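Local coordinates for polysaccharide biosynthesis protein CapD (Bacillus thuringiensis HD-771, PDB 6BWC), which acts in CMP-pseudaminic acid biosynthesis as an enzyme of the short-chain dehydrogenase/reductase family, holding NADP and UDP-N-acetylglucosamine, and probably modifies the sugar of a UDP-linked precursor, at the interface of chains A and B and the interface of chains A and C. Numbering follows the deposited sequence. Chains: chain A/B/C, Polysaccharide biosynthesis protein CapD.

Contact 1: the interface of chains A and B. Residues chain A 45, 61-63, 71; chain B 88, 93, 97, 100.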
loop_
_atom_site.group_PDB
_atom_site.type_symbol
_atom_site.label_atom_id
_atom_site.label_comp_id
_atom_site.label_asym_id
_atom_site.label_seq_id
_atom_site.Cartn_x
_atom_site.Cartn_y
_atom_site.Cartn_z
ATOM N N GLN A 45 -27.725 -1.172 -7.035
ATOM C CA GLN A 45 -27.602 -0.801 -8.451
ATOM C C GLN A 45 -28.572 -1.591 -9.317
ATOM O O GLN A 45 -29.046 -1.084 -10.322
ATOM C CB GLN A 45 -26.186 -0.990 -8.975
ATOM C CG GLN A 45 -25.245 0.066 -8.431
ATOM C CD GLN A 45 -23.998 0.287 -9.248
ATOM O OE1 GLN A 45 -23.765 -0.346 -10.257
ATOM N NE2 GLN A 45 -23.177 1.197 -8.783
ATOM N N TYR A 61 -23.709 2.427 -14.901
ATOM C CA TYR A 61 -23.709 2.014 -13.492
ATOM C C TYR A 61 -22.356 1.419 -13.158
ATOM O O TYR A 61 -21.996 0.406 -13.707
ATOM C CB TYR A 61 -24.841 0.997 -13.208
ATOM C CG TYR A 61 -26.254 1.533 -13.444
ATOM C CD1 TYR A 61 -27.005 2.128 -12.401
ATOM C CD2 TYR A 61 -26.827 1.468 -14.713
ATOM C CE1 TYR A 61 -28.288 2.638 -12.630
ATOM C CE2 TYR A 61 -28.106 1.965 -14.958
ATOM C CZ TYR A 61 -28.839 2.551 -13.926
ATOM O OH TYR A 61 -30.094 3.036 -14.238
ATOM N N LEU A 62 -21.596 2.070 -12.282
ATOM C CA LEU A 62 -20.250 1.615 -11.853
ATOM C C LEU A 62 -20.286 1.208 -10.373
ATOM O O LEU A 62 -20.779 1.959 -9.496
ATOM C CB LEU A 62 -19.161 2.704 -12.040
ATOM C CG LEU A 62 -18.712 3.162 -13.442
ATOM C CD1 LEU A 62 -19.888 3.690 -14.238
ATOM C CD2 LEU A 62 -17.681 4.275 -13.393
ATOM N N ILE A 63 -19.749 0.024 -10.107
ATOM C CA ILE A 63 -19.546 -0.471 -8.757
ATOM C C ILE A 63 -18.138 -0.046 -8.308
ATOM O O ILE A 63 -17.165 -0.292 -9.008
ATOM C CB ILE A 63 -19.690 -2.011 -8.702
ATOM C CG1 ILE A 63 -21.067 -2.472 -9.231
ATOM C CG2 ILE A 63 -19.440 -2.518 -7.292
ATOM C CD1 ILE A 63 -22.218 -2.286 -8.268
ATOM N N ARG A 71 -10.330 3.407 -8.521
ATOM C CA ARG A 71 -11.671 3.222 -8.975
ATOM C C ARG A 71 -12.374 4.549 -9.166
ATOM O O ARG A 71 -13.084 4.723 -10.132
ATOM C CB ARG A 71 -12.458 2.362 -7.975
ATOM C CG ARG A 71 -13.813 1.897 -8.490
ATOM C CD ARG A 71 -13.761 1.472 -9.953
ATOM N NE ARG A 71 -15.008 0.843 -10.371
ATOM C CZ ARG A 71 -15.289 0.443 -11.612
ATOM N NH1 ARG A 71 -14.408 0.592 -12.609
ATOM N NH2 ARG A 71 -16.476 -0.107 -11.850
ATOM N N MET B 88 -19.596 -10.670 -4.443
ATOM C CA MET B 88 -20.472 -10.154 -5.493
ATOM C C MET B 88 -21.003 -11.384 -6.187
ATOM O O MET B 88 -20.230 -12.190 -6.698
ATOM C CB MET B 88 -19.732 -9.320 -6.538
ATOM C CG MET B 88 -19.273 -7.947 -6.120
ATOM S SD MET B 88 -18.689 -7.053 -7.577
ATOM C CE MET B 88 -18.118 -5.598 -6.738
ATOM N N PHE B 93 -23.025 -8.098 -13.197
ATOM C CA PHE B 93 -22.202 -7.122 -12.491
ATOM C C PHE B 93 -20.697 -7.448 -12.471
ATOM O O PHE B 93 -19.842 -6.531 -12.560
ATOM C CB PHE B 93 -22.738 -6.910 -11.082
ATOM C CG PHE B 93 -23.911 -5.970 -11.036
ATOM C CD1 PHE B 93 -23.708 -4.591 -10.920
ATOM C CD2 PHE B 93 -25.214 -6.448 -11.151
ATOM C CE1 PHE B 93 -24.788 -3.717 -10.905
ATOM C CE2 PHE B 93 -26.292 -5.579 -11.125
ATOM C CZ PHE B 93 -26.079 -4.215 -10.996
ATOM N N ASN B 97 -18.155 -4.904 -14.131
ATOM C CA ASN B 97 -17.162 -4.473 -13.129
ATOM C C ASN B 97 -16.302 -5.671 -12.749
ATOM O O ASN B 97 -16.377 -6.167 -11.621
ATOM C CB ASN B 97 -17.845 -3.886 -11.892
ATOM C CG ASN B 97 -18.973 -2.951 -12.240
ATOM O OD1 ASN B 97 -18.812 -1.745 -12.263
ATOM N ND2 ASN B 97 -20.128 -3.510 -12.507
ATOM N N GLU B 100 -13.611 -5.311 -9.910
ATOM C CA GLU B 100 -14.278 -5.201 -8.597
ATOM C C GLU B 100 -14.644 -6.562 -7.991
ATOM O O GLU B 100 -14.554 -6.769 -6.770
ATOM C CB GLU B 100 -15.522 -4.347 -8.710
ATOM C CG GLU B 100 -15.197 -2.880 -8.889
ATOM C CD GLU B 100 -14.889 -2.174 -7.582
ATOM O OE1 GLU B 100 -15.715 -2.298 -6.648
ATOM O OE2 GLU B 100 -13.840 -1.493 -7.513
#
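B:Asn97 lies against A:Ile63 and A:Arg71, where the end of strand 59-63 meets helix 69-75. This is part of a two-fold interface between copies of one protein. B:Asn97 sits in the loop between helices 91-96 and 98-119. Its CB lies 4.0 Å from A:Arg71 NH2. Its CG packs on A:Ile63 CG1 at 3.7 Å. The tip then splits. The amide oxygen OD1 accepts a hydrogen bond from the backbone N of A:Ile63 at 2.9 Å. This bond is nearly straight (175° at H), but the donor stands well above the carbonyl plane. OD1 also lies at the edge of the A:Arg71 guanidinium, whose N-H points another way. The other branch, ND2, touches A:Ile63 CG1 and donates to the carbonyl O of B:Phe93 at 3.0 Å. That bond lies in the carbonyl plane, so the rotation of the amide is fixed within chain B. A:Arg71 is tethered in turn: NE and NH2 both bond to A:Ile63 O, from the same face of its plane. Its guanidinium runs nearly parallel to the B:Glu100 carboxylate (planes 11° apart), in a long salt bridge. A:Ile63 also sends its branches two ways. CG1 lies opposite the carbonyl carbon (chi1 -57°), which points it towards B:Phe93 CD1, while CG2 meets the B:Met88 methyl CE. Beside them, A:Gln45 CB rests 3.6 Å from B:Phe93 CE1, while its OE1 lies at the edge of that ring.

Contact 2: the interface of chains A and C. Residues chain A 95-96, 267; chain C 155, 297.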
loop_
_atom_site.group_PDB
_atom_site.type_symbol
_atom_site.label_atom_id
_atom_site.label_comp_id
_atom_site.label_asym_id
_atom_site.label_seq_id
_atom_site.Cartn_x
_atom_site.Cartn_y
_atom_site.Cartn_z
ATOM N N GLU A 95 -19.785 6.236 15.710
ATOM C CA GLU A 95 -19.171 6.060 17.056
ATOM C C GLU A 95 -18.751 4.617 17.349
ATOM O O GLU A 95 -17.744 4.383 18.028
ATOM C CB GLU A 95 -20.120 6.433 18.198
ATOM C CG GLU A 95 -20.654 7.854 18.208
ATOM C CD GLU A 95 -19.636 8.917 18.538
ATOM O OE1 GLU A 95 -19.389 9.211 19.736
ATOM O OE2 GLU A 95 -19.137 9.496 17.557
ATOM N N TYR A 96 -19.562 3.654 16.919
ATOM C CA TYR A 96 -19.261 2.224 17.155
ATOM C C TYR A 96 -18.231 1.669 16.169
ATOM O O TYR A 96 -17.487 0.773 16.533
ATOM C CB TYR A 96 -20.543 1.348 17.168
ATOM C CG TYR A 96 -21.292 1.389 18.487
ATOM C CD1 TYR A 96 -20.854 0.641 19.586
ATOM C CD2 TYR A 96 -22.417 2.193 18.654
ATOM C CE1 TYR A 96 -21.517 0.694 20.810
ATOM C CE2 TYR A 96 -23.094 2.247 19.873
ATOM C CZ TYR A 96 -22.642 1.498 20.947
ATOM O OH TYR A 96 -23.309 1.538 22.153
ATOM N N PRO A 267 -25.244 6.703 21.535
ATOM C CA PRO A 267 -24.023 7.394 21.983
ATOM C C PRO A 267 -23.547 8.409 20.959
ATOM O O PRO A 267 -23.544 8.117 19.756
ATOM C CB PRO A 267 -23.003 6.263 22.169
ATOM C CG PRO A 267 -23.768 4.993 22.004
ATOM C CD PRO A 267 -24.947 5.318 21.135
ATOM N N TYR C 155 -13.746 -0.549 24.054
ATOM C CA TYR C 155 -15.092 -1.116 24.085
ATOM C C TYR C 155 -15.144 -2.419 23.331
ATOM O O TYR C 155 -15.951 -3.284 23.680
ATOM C CB TYR C 155 -16.166 -0.134 23.540
ATOM C CG TYR C 155 -17.496 -0.816 23.268
ATOM C CD1 TYR C 155 -17.797 -1.291 21.993
ATOM C CD2 TYR C 155 -18.418 -1.068 24.298
ATOM C CE1 TYR C 155 -18.975 -1.963 21.736
ATOM C CE2 TYR C 155 -19.608 -1.742 24.039
ATOM C CZ TYR C 155 -19.866 -2.182 22.748
ATOM O OH TYR C 155 -21.007 -2.854 22.421
ATOM N N LEU C 297 -19.870 4.006 25.799
ATOM C CA LEU C 297 -20.287 2.791 25.070
ATOM C C LEU C 297 -20.670 1.611 25.990
ATOM O O LEU C 297 -20.150 1.458 27.113
ATOM C CB LEU C 297 -19.149 2.371 24.111
ATOM C CG LEU C 297 -18.661 3.376 23.036
ATOM C CD1 LEU C 297 -17.559 2.822 22.142
ATOM C CD2 LEU C 297 -19.822 3.822 22.167
#
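An apolar, aromatic patch joins chains A and C here, as part of a two-fold interface between copies of the protein. It helps to hold this pair together in the deposited assembly, though the structure alone does not prove that the pair forms in the cell. A:Tyr96, in helix 91-96, and C:Leu297, in a loop, bury the most surface among the residues of the patch. A:Tyr96 is used on two sides. Its CD1-CE1 edge turns towards the ring of C:Tyr155, near the end of helix 138-155. The two rings meet edge to face, with planes 70° apart and centroids 5.5 Å apart. The meeting is off centre: A:Tyr96 CE1 lies 3.8 Å from C:Tyr155 CE1 and is close to the CZ and hydroxyl OH of the same ring. C:Tyr155 has its CG opposite the backbone N (chi1 167°), which carries the ring out from the helix towards A:Tyr96. One face of A:Tyr96 is covered by C:Leu297. The methyl CD2 sits over the rim rather than the centre, 3.8 Å from A:Tyr96 CE1. The same methyl reaches the ring of A:Pro267, whose side chain crosses C:Leu297 at about a right angle. C:Leu297 therefore packs between an aromatic face and a proline. A:Glu95 borders the patch, its O coming nearest to the second methyl, C:Leu297 CD1. On the proline side, A:Pro267 CB lies 4.0 Å from C:Leu297 CD2.

Contact 3: the interface of chains A and B. Residues chain A 46, 50, 53; chain B 182, 186, 194.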
loop_
_atom_site.group_PDB
_atom_site.type_symbol
_atom_site.label_atom_id
_atom_site.label_comp_id
_atom_site.label_asym_id
_atom_site.label_seq_id
_atom_site.Cartn_x
_atom_site.Cartn_y
_atom_site.Cartn_z
ATOM N N PHE A 46 -28.849 -2.827 -8.907
ATOM C CA PHE A 46 -29.729 -3.741 -9.647
ATOM C C PHE A 46 -31.150 -3.174 -9.663
ATOM O O PHE A 46 -31.710 -2.954 -10.735
ATOM C CB PHE A 46 -29.652 -5.178 -9.037
ATOM C CG PHE A 46 -30.584 -6.186 -9.676
ATOM C CD1 PHE A 46 -30.298 -6.726 -10.948
ATOM C CD2 PHE A 46 -31.744 -6.602 -9.014
ATOM C CE1 PHE A 46 -31.153 -7.652 -11.534
ATOM C CE2 PHE A 46 -32.604 -7.519 -9.603
ATOM C CZ PHE A 46 -32.307 -8.046 -10.859
ATOM N N GLU A 50 -33.375 -1.451 -12.757
ATOM C CA GLU A 50 -34.711 -1.906 -13.143
ATOM C C GLU A 50 -35.748 -0.792 -13.160
ATOM O O GLU A 50 -36.697 -0.833 -13.930
ATOM C CB GLU A 50 -35.181 -3.033 -12.218
ATOM C CG GLU A 50 -36.001 -4.073 -12.958
ATOM C CD GLU A 50 -35.182 -4.738 -14.057
ATOM O OE1 GLU A 50 -34.110 -5.325 -13.754
ATOM O OE2 GLU A 50 -35.600 -4.627 -15.228
ATOM N N ARG A 53 -35.416 1.515 -16.604
ATOM C CA ARG A 53 -35.322 0.538 -17.668
ATOM C C ARG A 53 -35.620 1.109 -19.061
ATOM O O ARG A 53 -35.510 0.375 -20.044
ATOM C CB ARG A 53 -36.262 -0.631 -17.384
ATOM C CG ARG A 53 -35.831 -1.918 -18.058
ATOM C CD ARG A 53 -36.954 -2.939 -18.153
ATOM N NE ARG A 53 -36.790 -3.780 -19.337
ATOM C CZ ARG A 53 -35.832 -4.694 -19.508
ATOM N NH1 ARG A 53 -34.902 -4.923 -18.575
ATOM N NH2 ARG A 53 -35.804 -5.394 -20.638
ATOM N N LEU B 182 -37.908 -10.368 -8.901
ATOM C CA LEU B 182 -37.957 -9.515 -10.091
ATOM C C LEU B 182 -39.312 -9.627 -10.837
ATOM O O LEU B 182 -40.123 -8.668 -10.830
ATOM C CB LEU B 182 -36.776 -9.829 -11.010
ATOM C CG LEU B 182 -36.680 -9.108 -12.347
ATOM C CD1 LEU B 182 -36.442 -7.633 -12.096
ATOM C CD2 LEU B 182 -35.581 -9.715 -13.213
ATOM N N GLN B 186 -42.051 -6.950 -11.303
ATOM C CA GLN B 186 -42.201 -6.468 -12.680
ATOM C C GLN B 186 -43.655 -6.520 -13.149
ATOM O O GLN B 186 -44.140 -5.595 -13.763
ATOM C CB GLN B 186 -41.302 -7.258 -13.637
ATOM C CG GLN B 186 -39.821 -6.908 -13.608
ATOM C CD GLN B 186 -39.059 -7.556 -14.755
ATOM O OE1 GLN B 186 -39.489 -8.563 -15.316
ATOM N NE2 GLN B 186 -37.921 -6.979 -15.107
ATOM N N THR B 194 -39.233 -9.490 -17.936
ATOM C CA THR B 194 -38.002 -9.465 -18.725
ATOM C C THR B 194 -37.526 -10.896 -18.808
ATOM O O THR B 194 -37.156 -11.460 -17.789
ATOM C CB THR B 194 -36.878 -8.672 -18.032
ATOM O OG1 THR B 194 -37.403 -7.512 -17.388
ATOM C CG2 THR B 194 -35.844 -8.271 -19.031
#
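B:Leu182 and A:Glu50 bury the most surface in this patch, and they pack directly on each other. One comes from helix 179-190 of chain B, the other from helix 42-51 of chain A. The side chains cross at about a right angle. B:Leu182 offers one methyl, CD1, which rests 3.7 Å from A:Glu50 CG and also touches the carboxylate oxygen OE1. The bend of A:Glu50 at chi2 (61°) turns the carboxylate back towards this methyl. The ring of A:Phe46 flanks the same methyl, with CZ 4.3 Å from B:Leu182 CD1. The other carboxylate oxygen, A:Glu50 OE2, takes a weak hydrogen bond from B:Gln186 NE2 at 3.3 Å. A long, weak salt bridge also links A:Glu50 OE2 to A:Arg53 NH1 at 3.4 Å, and may help to place the arginine. The A:Arg53 guanidinium turns a face to B:Thr194, in strand 192-195, with the hydroxyl OG1 above its centre. The methyl CG2 is the nearer branch, 3.6 Å from A:Arg53 CZ. B:Gln186 is itself anchored, since its OE1 accepts from the backbone N of B:Thr194 at 2.8 Å. The site adds a modest, mixed polar and apolar flank to the A-B interface, and would help fix how the two subunits are set together.

Contact 4: the interface of chains A and C. Residues chain A 95, 98, 137-138, 141; chain C 144-145, 148-149.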
loop_
_atom_site.group_PDB
_atom_site.type_symbol
_atom_site.label_atom_id
_atom_site.label_comp_id
_atom_site.label_asym_id
_atom_site.label_seq_id
_atom_site.Cartn_x
_atom_site.Cartn_y
_atom_site.Cartn_z
ATOM N N GLU A 95 -19.785 6.236 15.710
ATOM C CA GLU A 95 -19.171 6.060 17.056
ATOM C C GLU A 95 -18.751 4.617 17.349
ATOM O O GLU A 95 -17.744 4.383 18.028
ATOM C CB GLU A 95 -20.120 6.433 18.198
ATOM C CG GLU A 95 -20.654 7.854 18.208
ATOM C CD GLU A 95 -19.636 8.917 18.538
ATOM O OE1 GLU A 95 -19.389 9.211 19.736
ATOM O OE2 GLU A 95 -19.137 9.496 17.557
ATOM N N PRO A 98 -15.692 3.726 14.470
ATOM C CA PRO A 98 -15.143 5.035 14.136
ATOM C C PRO A 98 -14.103 5.073 13.014
ATOM O O PRO A 98 -14.069 6.048 12.271
ATOM C CB PRO A 98 -14.489 5.469 15.442
ATOM C CG PRO A 98 -14.103 4.205 16.116
ATOM C CD PRO A 98 -15.209 3.251 15.785
ATOM N N ASN A 137 -19.932 14.318 18.107
ATOM C CA ASN A 137 -19.724 12.936 17.643
ATOM C C ASN A 137 -18.749 12.804 16.483
ATOM O O ASN A 137 -18.525 13.741 15.726
ATOM C CB ASN A 137 -21.047 12.283 17.258
ATOM C CG ASN A 137 -21.883 13.165 16.364
ATOM O OD1 ASN A 137 -21.470 13.540 15.261
ATOM N ND2 ASN A 137 -23.060 13.518 16.837
ATOM N N ASN A 138 -18.205 11.606 16.344
ATOM C CA ASN A 138 -17.197 11.329 15.345
ATOM C C ASN A 138 -17.626 11.726 13.943
ATOM O O ASN A 138 -16.884 12.430 13.260
ATOM C CB ASN A 138 -16.836 9.848 15.355
ATOM C CG ASN A 138 -15.654 9.553 14.493
ATOM O OD1 ASN A 138 -14.668 10.271 14.553
ATOM N ND2 ASN A 138 -15.742 8.520 13.664
ATOM N N ALA A 141 -17.424 15.292 13.297
ATOM C CA ALA A 141 -15.980 15.618 13.184
ATOM C C ALA A 141 -15.436 15.212 11.841
ATOM O O ALA A 141 -14.608 15.923 11.282
ATOM C CB ALA A 141 -15.144 14.955 14.286
ATOM N N LEU C 144 -11.107 14.983 18.588
ATOM C CA LEU C 144 -12.424 14.375 18.869
ATOM C C LEU C 144 -12.577 13.010 18.192
ATOM O O LEU C 144 -13.136 12.070 18.787
ATOM C CB LEU C 144 -13.547 15.328 18.460
ATOM C CG LEU C 144 -15.011 14.885 18.369
ATOM C CD1 LEU C 144 -15.539 14.101 19.558
ATOM C CD2 LEU C 144 -15.855 16.130 18.189
ATOM N N THR C 145 -12.061 12.897 16.965
ATOM C CA THR C 145 -12.037 11.614 16.261
ATOM C C THR C 145 -11.077 10.648 16.970
ATOM O O THR C 145 -11.451 9.514 17.276
ATOM C CB THR C 145 -11.671 11.771 14.767
ATOM O OG1 THR C 145 -12.669 12.553 14.085
ATOM C CG2 THR C 145 -11.549 10.413 14.079
ATOM N N ARG C 148 -12.426 9.236 20.231
ATOM C CA ARG C 148 -13.445 8.234 19.886
ATOM C C ARG C 148 -12.821 6.882 19.577
ATOM O O ARG C 148 -13.221 5.867 20.171
ATOM C CB ARG C 148 -14.247 8.697 18.656
ATOM C CG ARG C 148 -15.701 9.069 18.849
ATOM C CD ARG C 148 -16.050 9.517 20.237
ATOM N NE ARG C 148 -17.031 10.588 20.247
ATOM C CZ ARG C 148 -17.064 11.557 21.171
ATOM N NH1 ARG C 148 -17.980 12.516 21.107
ATOM N NH2 ARG C 148 -16.186 11.596 22.162
ATOM N N LEU C 149 -11.864 6.883 18.635
ATOM C CA LEU C 149 -10.975 5.734 18.352
ATOM C C LEU C 149 -10.468 5.010 19.620
ATOM O O LEU C 149 -10.662 3.811 19.758
ATOM C CB LEU C 149 -9.769 6.191 17.507
ATOM C CG LEU C 149 -9.812 6.048 15.997
ATOM C CD1 LEU C 149 -10.979 6.810 15.404
ATOM C CD2 LEU C 149 -8.503 6.548 15.403
#
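C:Arg148 meets A:Glu95 in the polar centre of this patch. Its NE forms a salt bridge and hydrogen bond with the carboxylate oxygen OE1 at 2.8 Å. The bond is bent (116° at H). OE1 is met on its syn side, but it lies far out of the guanidinium plane, and the two flat groups stand nearly perpendicular. C:Arg148 CG packs 3.8 Å from A:Asn138 CB. Beyond it the chain bends at chi2 (25°) and chi3, bringing NE round to the carboxylate. A second polar link joins C:Thr145 to A:Asn138. The hydroxyl OG1 donates to the amide oxygen OD1 at 3.1 Å, nearly along the C=O axis. Around these bonds is an apolar rim. A:Pro98 CB packs on C:Leu149 CD1 at 3.8 Å, and A:Ala141 CB lies beside C:Thr145 and C:Leu144. Helices support this shell. A:Asn138 begins helix 138-156, A:Pro98 begins helix 98-118, and the residues of chain C all lie on helix 138-155. Such helices form the four-helix bundle by which many short-chain dehydrogenases dimerise, and this two-fold contact probably belongs to one. A:Asn138 immediately precedes the family's YXXXK catalytic motif, and A:Ala141 is a variable position within it, so the interface probably backs onto the active site. A:Glu95 is held from behind: its other oxygen, OE2, caps the helix by accepting from A:Asn138 N at 2.6 Å.

Contacts 1 and 3 belong to the A-B interface, and contacts 2 and 4 to the A-C interface. C-alpha centres of contacts 1 and 3 are about 17 Å apart; both use helix 42-51 of chain A. Contacts 2 and 4 are only about 9 Å apart and share A:Glu95 and helix 138-155 of chain C. Contacts 3 and 4 are about 40 Å apart. Chain A thus has two distinct surfaces, each two-fold. Helix 91-96 serves both, through B:Phe93 in contact 1 and A:Tyr96 in contact 2. Two such interfaces per chain suit the six-copy deposited assembly.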